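Local coordinates for Tlr1789 protein (Thermosynechococcus elongatus, PDB 2X8X) that probably takes part in inserting or transporting proteins at the outer membrane as an Omp85-family protein, here represented by its periplasmic N-terminal POTRA domains, at residues Arg172-Thr184 and Ala197-Glu209. Sequence-based numbering, arbitrary orientation.
Sequences RTRDFVISREMDT and ADLRRLFELGLFE
Asp198, buried on helix 192-205, holds the chain at Asp183-Thr184 with both carboxylate oxygens. OD1 accepts from Asp183 N (2.9 Å), which is tilted out of the carboxylate plane on the syn side. OD2 takes two donors: Thr184 N through the syn lone pair, and Thr184 OG1 at 2.7 Å. With Thr184 chi1 at -54°, OG1 lies beside its own backbone N, and hydroxyl and amide grip one oxygen together. Arg201, a turn further along, bends at chi3 and sends NE to Glu181 O, 2.5 Å away; the N-H...O angle of 167° makes the bond nearly straight, and the carbonyl oxygen lies in the guanidinium plane, at its edge. NH2 also forms a salt bridge with Asp198 OD1, too short and bent for its hydrogen bond to be certain, whereas Asp183 OD2 lies well outside the guanidinium plane and contributes charge alone.

Apolar packing continues inward: Leu202 CD2 meets Ile178 CG2 (3.9 Å) and Glu181 CB, while Ile178 CG1 reaches Phe208 CZ (3.8 Å) and Ile230 of strand 224-232 lines the same core. Ile178 and Leu202 are buried; Val177, touching Leu205 and Leu207, is partly exposed like both leucines, and a water links Glu181 OE1 to Arg201 O.

In this last POTRA-type repeat of the chain, helix 192-205 probably anchors residues 181-184, and helix 175-179 adds apolar contacts. Two amides, the Thr184 hydroxyl and Arg201 probably offset the neighbouring Asp183 and Asp198 carboxylates.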
loop_
_atom_site.group_PDB
_atom_site.type_symbol
_atom_site.label_atom_id
_atom_site.label_comp_id
_atom_site.label_asym_id
_atom_site.label_seq_id
_atom_site.Cartn_x
_atom_site.Cartn_y
_atom_site.Cartn_z
ATOM N N ARG A 172 -10.790 -20.110 -36.397
ATOM C CA ARG A 172 -11.629 -19.820 -37.593
ATOM C C ARG A 172 -12.004 -18.319 -37.721
ATOM O O ARG A 172 -11.835 -17.736 -38.809
ATOM C CB ARG A 172 -12.866 -20.761 -37.723
ATOM C CG ARG A 172 -12.493 -22.304 -37.724
ATOM C CD ARG A 172 -13.629 -23.356 -38.108
ATOM N NE ARG A 172 -14.898 -23.108 -37.415
ATOM C CZ ARG A 172 -15.184 -23.441 -36.145
ATOM N NH1 ARG A 172 -14.325 -24.097 -35.355
ATOM N NH2 ARG A 172 -16.367 -23.098 -35.661
ATOM N N THR A 173 -12.468 -17.697 -36.632
ATOM C CA THR A 173 -12.904 -16.283 -36.686
ATOM C C THR A 173 -11.679 -15.321 -36.809
ATOM O O THR A 173 -10.635 -15.550 -36.205
ATOM C CB THR A 173 -13.752 -15.888 -35.416
ATOM O OG1 THR A 173 -14.187 -14.519 -35.526
ATOM C CG2 THR A 173 -12.884 -15.974 -34.160
ATOM N N ARG A 174 -11.818 -14.238 -37.553
ATOM C CA ARG A 174 -10.728 -13.244 -37.634
ATOM C C ARG A 174 -10.575 -12.436 -36.351
ATOM O O ARG A 174 -11.562 -12.185 -35.652
ATOM C CB ARG A 174 -10.957 -12.308 -38.814
ATOM C CG ARG A 174 -11.454 -13.054 -40.065
ATOM C CD ARG A 174 -10.327 -13.665 -40.827
ATOM N NE ARG A 174 -10.184 -12.951 -42.094
ATOM C CZ ARG A 174 -9.470 -11.832 -42.265
ATOM N NH1 ARG A 174 -8.785 -11.274 -41.259
ATOM N NH2 ARG A 174 -9.423 -11.272 -43.466
ATOM N N ASP A 175 -9.336 -12.022 -36.071
ATOM C CA ASP A 175 -9.019 -11.203 -34.896
ATOM C C ASP A 175 -9.880 -9.932 -34.803
ATOM O O ASP A 175 -10.357 -9.608 -33.727
ATOM C CB ASP A 175 -7.513 -10.775 -34.835
ATOM C CG ASP A 175 -6.523 -11.964 -34.667
ATOM O OD1 ASP A 175 -6.854 -13.025 -34.088
ATOM O OD2 ASP A 175 -5.372 -11.803 -35.123
ATOM N N PHE A 176 -10.094 -9.218 -35.907
ATOM C CA PHE A 176 -10.853 -7.951 -35.793
ATOM C C PHE A 176 -12.257 -8.151 -35.215
ATOM O O PHE A 176 -12.788 -7.278 -34.542
ATOM C CB PHE A 176 -10.893 -7.149 -37.123
ATOM C CG PHE A 176 -11.707 -7.815 -38.213
ATOM C CD1 PHE A 176 -13.099 -7.642 -38.278
ATOM C CD2 PHE A 176 -11.098 -8.639 -39.175
ATOM C CE1 PHE A 176 -13.894 -8.301 -39.304
ATOM C CE2 PHE A 176 -11.865 -9.281 -40.207
ATOM C CZ PHE A 176 -13.267 -9.114 -40.257
ATOM N N VAL A 177 -12.865 -9.307 -35.501
ATOM C CA VAL A 177 -14.246 -9.618 -35.081
ATOM C C VAL A 177 -14.349 -9.563 -33.579
ATOM O O VAL A 177 -15.334 -9.034 -33.038
ATOM C CB VAL A 177 -14.740 -10.975 -35.631
ATOM C CG1 VAL A 177 -16.135 -11.353 -35.082
ATOM C CG2 VAL A 177 -14.851 -10.917 -37.127
ATOM N N ILE A 178 -13.315 -10.090 -32.920
ATOM C CA ILE A 178 -13.251 -10.099 -31.471
ATOM C C ILE A 178 -12.796 -8.732 -30.949
ATOM O O ILE A 178 -13.424 -8.159 -30.048
ATOM C CB ILE A 178 -12.303 -11.190 -30.945
ATOM C CG1 ILE A 178 -12.897 -12.582 -31.247
ATOM C CG2 ILE A 178 -12.121 -11.045 -29.460
ATOM C CD1 ILE A 178 -11.825 -13.658 -31.245
ATOM N N SER A 179 -11.706 -8.233 -31.518
ATOM C CA SER A 179 -11.097 -7.011 -31.007
ATOM C C SER A 179 -12.118 -5.822 -31.031
ATOM O O SER A 179 -12.163 -4.974 -30.134
ATOM C CB SER A 179 -9.851 -6.745 -31.861
ATOM O OG SER A 179 -9.280 -5.520 -31.451
ATOM N N ARG A 180 -12.947 -5.761 -32.062
ATOM C CA ARG A 180 -13.854 -4.621 -32.206
ATOM C C ARG A 180 -15.006 -4.629 -31.225
ATOM O O ARG A 180 -15.719 -3.634 -31.100
ATOM C CB ARG A 180 -14.357 -4.502 -33.623
ATOM C CG ARG A 180 -15.566 -5.355 -33.955
ATOM C CD ARG A 180 -15.762 -5.262 -35.503
ATOM N NE ARG A 180 -16.427 -6.463 -36.028
ATOM C CZ ARG A 180 -16.936 -6.590 -37.252
ATOM N NH1 ARG A 180 -16.877 -5.591 -38.131
ATOM N NH2 ARG A 180 -17.514 -7.739 -37.600
ATOM N N GLU A 181 -15.182 -5.746 -30.518
ATOM C CA GLU A 181 -16.176 -5.785 -29.461
ATOM C C GLU A 181 -15.638 -5.373 -28.111
ATOM O O GLU A 181 -16.435 -5.210 -27.171
ATOM C CB GLU A 181 -16.766 -7.194 -29.345
ATOM C CG GLU A 181 -17.430 -7.620 -30.645
ATOM C CD GLU A 181 -18.609 -6.741 -31.041
ATOM O OE1 GLU A 181 -19.392 -6.280 -30.146
ATOM O OE2 GLU A 181 -18.772 -6.564 -32.267
ATOM N N MET A 182 -14.305 -5.235 -28.016
ATOM C CA MET A 182 -13.650 -5.101 -26.727
ATOM C C MET A 182 -13.122 -3.696 -26.469
ATOM O O MET A 182 -12.337 -3.161 -27.259
ATOM C CB MET A 182 -12.500 -6.113 -26.618
ATOM C CG MET A 182 -13.029 -7.550 -26.598
ATOM S SD MET A 182 -11.642 -8.634 -26.270
ATOM C CE MET A 182 -11.131 -8.140 -24.579
ATOM N N ASP A 183 -13.538 -3.129 -25.349
ATOM C CA ASP A 183 -12.879 -1.921 -24.782
ATOM C C ASP A 183 -11.575 -2.209 -24.028
ATOM O O ASP A 183 -10.725 -1.309 -23.881
ATOM C CB ASP A 183 -13.797 -1.205 -23.794
ATOM C CG ASP A 183 -14.998 -0.557 -24.449
ATOM O OD1 ASP A 183 -14.927 -0.158 -25.655
ATOM O OD2 ASP A 183 -16.011 -0.414 -23.714
ATOM N N THR A 184 -11.452 -3.402 -23.458
ATOM C CA THR A 184 -10.166 -3.825 -22.881
ATOM C C THR A 184 -9.154 -4.033 -24.019
ATOM O O THR A 184 -9.330 -4.947 -24.822
ATOM C CB THR A 184 -10.347 -5.136 -22.102
ATOM O OG1 THR A 184 -11.390 -4.958 -21.136
ATOM C CG2 THR A 184 -9.058 -5.537 -21.346
ATOM N N ALA A 197 -18.568 -6.461 -19.546
ATOM C CA ALA A 197 -19.247 -5.873 -20.679
ATOM C C ALA A 197 -18.731 -6.430 -22.007
ATOM O O ALA A 197 -19.511 -6.715 -22.951
ATOM C CB ALA A 197 -19.110 -4.326 -20.623
ATOM N N ASP A 198 -17.427 -6.597 -22.060
ATOM C CA ASP A 198 -16.772 -7.096 -23.259
ATOM C C ASP A 198 -17.217 -8.551 -23.484
ATOM O O ASP A 198 -17.494 -8.928 -24.616
ATOM C CB ASP A 198 -15.237 -7.153 -23.069
ATOM C CG ASP A 198 -14.534 -5.765 -23.221
ATOM O OD1 ASP A 198 -15.156 -4.750 -23.650
ATOM O OD2 ASP A 198 -13.316 -5.717 -22.900
ATOM N N LEU A 199 -17.237 -9.365 -22.424
ATOM C CA LEU A 199 -17.586 -10.774 -22.554
ATOM C C LEU A 199 -19.089 -10.964 -22.989
ATOM O O LEU A 199 -19.448 -11.884 -23.758
ATOM C CB LEU A 199 -17.323 -11.504 -21.236
ATOM C CG LEU A 199 -15.872 -11.750 -20.819
ATOM C CD1 LEU A 199 -15.897 -12.341 -19.418
ATOM C CD2 LEU A 199 -15.292 -12.731 -21.834
ATOM N N ARG A 200 -19.960 -10.104 -22.471
ATOM C CA ARG A 200 -21.353 -9.997 -22.916
ATOM C C ARG A 200 -21.488 -9.641 -24.386
ATOM O O ARG A 200 -22.301 -10.263 -25.108
ATOM C CB ARG A 200 -22.153 -9.056 -21.991
ATOM C CG ARG A 200 -22.360 -9.798 -20.634
ATOM C CD ARG A 200 -23.380 -9.123 -19.690
ATOM N NE ARG A 200 -23.028 -7.702 -19.505
ATOM C CZ ARG A 200 -22.345 -7.193 -18.468
ATOM N NH1 ARG A 200 -21.920 -7.981 -17.477
ATOM N NH2 ARG A 200 -22.095 -5.878 -18.424
ATOM N N ARG A 201 -20.644 -8.730 -24.869
ATOM C CA ARG A 201 -20.648 -8.428 -26.311
ATOM C C ARG A 201 -20.129 -9.592 -27.101
ATOM O O ARG A 201 -20.625 -9.853 -28.187
ATOM C CB ARG A 201 -19.842 -7.137 -26.670
ATOM C CG ARG A 201 -20.618 -5.852 -26.433
ATOM C CD ARG A 201 -19.836 -4.579 -26.871
ATOM N NE ARG A 201 -18.608 -4.429 -26.090
ATOM C CZ ARG A 201 -18.486 -3.768 -24.934
ATOM N NH1 ARG A 201 -19.514 -3.137 -24.378
ATOM N NH2 ARG A 201 -17.308 -3.712 -24.330
ATOM N N LEU A 202 -19.116 -10.292 -26.573
ATOM C CA LEU A 202 -18.616 -11.488 -27.284
ATOM C C LEU A 202 -19.735 -12.556 -27.311
ATOM O O LEU A 202 -19.953 -13.221 -28.338
ATOM C CB LEU A 202 -17.299 -12.018 -26.689
ATOM C CG LEU A 202 -16.108 -11.046 -26.913
ATOM C CD1 LEU A 202 -14.881 -11.609 -26.150
ATOM C CD2 LEU A 202 -15.833 -10.757 -28.432
ATOM N N PHE A 203 -20.489 -12.678 -26.235
ATOM C CA PHE A 203 -21.629 -13.664 -26.197
ATOM C C PHE A 203 -22.687 -13.321 -27.231
ATOM O O PHE A 203 -23.296 -14.214 -27.826
ATOM C CB PHE A 203 -22.297 -13.670 -24.804
ATOM C CG PHE A 203 -23.112 -14.989 -24.476
ATOM C CD1 PHE A 203 -24.401 -15.207 -24.985
ATOM C CD2 PHE A 203 -22.556 -16.002 -23.634
ATOM C CE1 PHE A 203 -25.117 -16.412 -24.715
ATOM C CE2 PHE A 203 -23.281 -17.223 -23.319
ATOM C CZ PHE A 203 -24.585 -17.419 -23.863
ATOM N N GLU A 204 -22.967 -12.034 -27.383
ATOM C CA GLU A 204 -24.071 -11.569 -28.263
ATOM C C GLU A 204 -23.722 -11.850 -29.734
ATOM O O GLU A 204 -24.590 -11.796 -30.577
ATOM C CB GLU A 204 -24.424 -10.042 -28.016
ATOM C CG GLU A 204 -25.621 -9.818 -27.036
ATOM C CD GLU A 204 -25.515 -8.609 -26.080
ATOM O OE1 GLU A 204 -26.303 -8.563 -25.099
ATOM O OE2 GLU A 204 -24.677 -7.702 -26.279
ATOM N N LEU A 205 -22.477 -12.193 -30.043
ATOM C CA LEU A 205 -22.106 -12.543 -31.457
ATOM C C LEU A 205 -22.590 -13.959 -31.858
ATOM O O LEU A 205 -22.885 -14.199 -33.011
ATOM C CB LEU A 205 -20.612 -12.554 -31.661
ATOM C CG LEU A 205 -19.889 -11.190 -31.447
ATOM C CD1 LEU A 205 -18.429 -11.404 -31.632
ATOM C CD2 LEU A 205 -20.351 -10.205 -32.442
ATOM N N GLY A 206 -22.650 -14.872 -30.897
ATOM C CA GLY A 206 -23.283 -16.176 -31.179
ATOM C C GLY A 206 -22.291 -17.188 -31.749
ATOM O O GLY A 206 -22.696 -18.169 -32.341
ATOM N N LEU A 207 -20.991 -16.919 -31.573
ATOM C CA LEU A 207 -19.892 -17.592 -32.267
ATOM C C LEU A 207 -19.157 -18.575 -31.393
ATOM O O LEU A 207 -18.523 -19.501 -31.949
ATOM C CB LEU A 207 -18.846 -16.543 -32.678
ATOM C CG LEU A 207 -19.221 -15.658 -33.840
ATOM C CD1 LEU A 207 -18.028 -14.763 -34.272
ATOM C CD2 LEU A 207 -19.866 -16.478 -34.985
ATOM N N PHE A 208 -19.193 -18.352 -30.061
ATOM C CA PHE A 208 -18.339 -19.049 -29.091
ATOM C C PHE A 208 -19.114 -19.862 -28.081
ATOM O O PHE A 208 -20.091 -19.380 -27.516
ATOM C CB PHE A 208 -17.417 -18.049 -28.321
ATOM C CG PHE A 208 -16.768 -17.072 -29.229
ATOM C CD1 PHE A 208 -15.901 -17.533 -30.247
ATOM C CD2 PHE A 208 -17.110 -15.730 -29.170
ATOM C CE1 PHE A 208 -15.306 -16.636 -31.135
ATOM C CE2 PHE A 208 -16.536 -14.798 -30.051
ATOM C CZ PHE A 208 -15.645 -15.238 -31.022
ATOM N N GLU A 209 -18.644 -21.082 -27.850
ATOM C CA GLU A 209 -19.229 -21.921 -26.855
ATOM C C GLU A 209 -18.799 -21.493 -25.456
ATOM O O GLU A 209 -19.560 -21.609 -24.487
ATOM C CB GLU A 209 -18.886 -23.387 -27.174
ATOM C CG GLU A 209 -19.417 -23.752 -28.559
ATOM C CD GLU A 209 -19.468 -25.261 -28.824
ATOM O OE1 GLU A 209 -18.845 -26.032 -28.047
ATOM O OE2 GLU A 209 -20.120 -25.680 -29.825
HETATM O O HOH W 1 -21.897 -7.982 -29.716
#